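Local coordinates for protein AT27789p (Drosophila melanogaster, PDB 5UZM) that probably binds RNA, including mRNA, as an hnRNP F/H homolog, here represented by its second quasi-RNA recognition motif, at residues A[39-44]-A[55-59]. Where two conformers were deposited one is given. Residues are numbered along the deposited sequence.
Sequences EGILFV and AFVQF
Three backbone hydrogen bonds join 39-44 to 55-59. Leu42 and Phe56 form an antiparallel hydrogen-bonded pair, Phe56 N to Leu42 O at 2.7 Å and Leu42 N to Phe56 O at 2.9 Å; Gln58 N donates to Gly40 O at 2.9 Å. Non-hydrogen-bonded pairs flank it, Ile41 CA to Val57 CA 4.6 Å and Phe43 CA to Ala55 CA 4.2 Å. The N-to-C directions of strands 41-44 and 55-58 lie 167° apart, nearly antiparallel, with a closest axis approach of 4.6 Å; Gly40, at phi/psi -73/-40, precedes the extended residues. On one face, Phe43 (chi1 m) sets CD1 3.8 Å from Ala55 CB. On the other, Val44 CG2 meets the edge of the Phe56 ring, 3.6 Å from CE1. This is the edge-strand pairing of the RRM's antiparallel sheet, strand 54-58 bonding onward to 10-14. Main-chain bonds thus hold the strands in this register, while Ile41, Phe43 and Val57 pack on helix 22-28, and Leu42, with the polar Glu39 and Gln58, on helix 88-94.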
loop_
_atom_site.group_PDB
_atom_site.type_symbol
_atom_site.label_atom_id
_atom_site.label_comp_id
_atom_site.label_asym_id
_atom_site.label_seq_id
_atom_site.Cartn_x
_atom_site.Cartn_y
_atom_site.Cartn_z
ATOM N N GLU A 39 -10.033 -3.045 -4.859
ATOM C CA GLU A 39 -8.859 -2.320 -5.328
ATOM C C GLU A 39 -8.329 -1.324 -4.310
ATOM O O GLU A 39 -7.519 -0.461 -4.662
ATOM C CB GLU A 39 -9.159 -1.607 -6.644
ATOM C CG GLU A 39 -9.456 -2.552 -7.801
ATOM C CD GLU A 39 -9.043 -1.961 -9.143
ATOM O OE1 GLU A 39 -8.191 -2.572 -9.825
ATOM O OE2 GLU A 39 -9.553 -0.876 -9.502
ATOM N N GLY A 40 -8.761 -1.416 -3.055
ATOM C CA GLY A 40 -8.192 -0.549 -2.042
ATOM C C GLY A 40 -6.779 -0.943 -1.662
ATOM O O GLY A 40 -5.941 -0.079 -1.378
ATOM N N ILE A 41 -6.524 -2.242 -1.550
ATOM C CA ILE A 41 -5.217 -2.757 -1.131
ATOM C C ILE A 41 -4.911 -3.907 -2.074
ATOM O O ILE A 41 -5.688 -4.873 -2.137
ATOM C CB ILE A 41 -5.209 -3.272 0.323
ATOM C CG1 ILE A 41 -5.561 -2.168 1.345
ATOM C CG2 ILE A 41 -3.872 -4.001 0.637
ATOM C CD1 ILE A 41 -5.836 -2.697 2.784
ATOM N N LEU A 42 -3.789 -3.836 -2.779
ATOM C CA LEU A 42 -3.401 -4.908 -3.699
ATOM C C LEU A 42 -1.962 -5.312 -3.423
ATOM O O LEU A 42 -1.066 -4.463 -3.419
ATOM C CB LEU A 42 -3.571 -4.468 -5.156
ATOM C CG LEU A 42 -5.047 -4.339 -5.600
ATOM C CD1 LEU A 42 -5.184 -3.914 -7.061
ATOM C CD2 LEU A 42 -5.848 -5.637 -5.363
ATOM N N PHE A 43 -1.751 -6.593 -3.139
ATOM C CA PHE A 43 -0.416 -7.130 -2.961
ATOM C C PHE A 43 0.168 -7.540 -4.304
ATOM O O PHE A 43 -0.512 -8.168 -5.128
ATOM C CB PHE A 43 -0.446 -8.295 -1.980
ATOM C CG PHE A 43 -0.913 -7.895 -0.603
ATOM C CD1 PHE A 43 -0.067 -7.211 0.239
ATOM C CD2 PHE A 43 -2.194 -8.183 -0.157
ATOM C CE1 PHE A 43 -0.471 -6.773 1.490
ATOM C CE2 PHE A 43 -2.611 -7.764 1.119
ATOM C CZ PHE A 43 -1.733 -7.082 1.949
ATOM N N VAL A 44 1.422 -7.166 -4.537
ATOM C CA VAL A 44 2.082 -7.492 -5.803
ATOM C C VAL A 44 2.613 -8.923 -5.758
ATOM O O VAL A 44 3.231 -9.348 -4.785
ATOM C CB VAL A 44 3.205 -6.479 -6.091
ATOM C CG1 VAL A 44 3.878 -6.777 -7.433
ATOM C CG2 VAL A 44 2.660 -5.073 -6.115
ATOM N N ALA A 55 3.199 -3.664 -2.322
ATOM C CA ALA A 55 1.743 -3.554 -2.359
ATOM C C ALA A 55 1.390 -2.174 -2.865
ATOM O O ALA A 55 2.220 -1.279 -2.843
ATOM C CB ALA A 55 1.107 -3.774 -0.988
ATOM N N PHE A 56 0.135 -1.994 -3.280
ATOM C CA PHE A 56 -0.383 -0.672 -3.620
ATOM C C PHE A 56 -1.575 -0.405 -2.721
ATOM O O PHE A 56 -2.323 -1.334 -2.413
ATOM C CB PHE A 56 -0.831 -0.579 -5.068
ATOM C CG PHE A 56 0.297 -0.557 -6.038
ATOM C CD1 PHE A 56 0.853 -1.736 -6.461
ATOM C CD2 PHE A 56 0.818 0.638 -6.493
ATOM C CE1 PHE A 56 1.917 -1.738 -7.362
ATOM C CE2 PHE A 56 1.887 0.636 -7.375
ATOM C CZ PHE A 56 2.416 -0.537 -7.816
ATOM N N VAL A 57 -1.733 0.832 -2.267
ATOM C CA VAL A 57 -2.865 1.219 -1.428
ATOM C C VAL A 57 -3.470 2.485 -2.022
ATOM O O VAL A 57 -2.746 3.438 -2.326
ATOM C CB VAL A 57 -2.438 1.429 0.046
ATOM C CG1 VAL A 57 -3.630 1.895 0.901
ATOM C CG2 VAL A 57 -1.814 0.119 0.602
ATOM N N GLN A 58 -4.787 2.475 -2.188
ATOM C CA GLN A 58 -5.560 3.575 -2.756
ATOM C C GLN A 58 -6.341 4.255 -1.646
ATOM O O GLN A 58 -7.084 3.576 -0.941
ATOM C CB GLN A 58 -6.570 3.057 -3.772
ATOM C CG GLN A 58 -5.990 2.384 -4.935
ATOM C CD GLN A 58 -6.989 2.258 -6.065
ATOM O OE1 GLN A 58 -7.101 1.213 -6.706
ATOM N NE2 GLN A 58 -7.731 3.331 -6.311
ATOM N N PHE A 59 -6.229 5.579 -1.547
ATOM C CA PHE A 59 -6.940 6.376 -0.555
ATOM C C PHE A 59 -8.066 7.186 -1.192
ATOM O O PHE A 59 -8.140 7.360 -2.407
ATOM C CB PHE A 59 -5.972 7.319 0.159
ATOM C CG PHE A 59 -4.871 6.597 0.887
ATOM C CD1 PHE A 59 -5.101 6.084 2.165
ATOM C CD2 PHE A 59 -3.636 6.402 0.302
ATOM C CE1 PHE A 59 -4.097 5.385 2.829
ATOM C CE2 PHE A 59 -2.608 5.700 0.977
ATOM C CZ PHE A 59 -2.858 5.181 2.235
#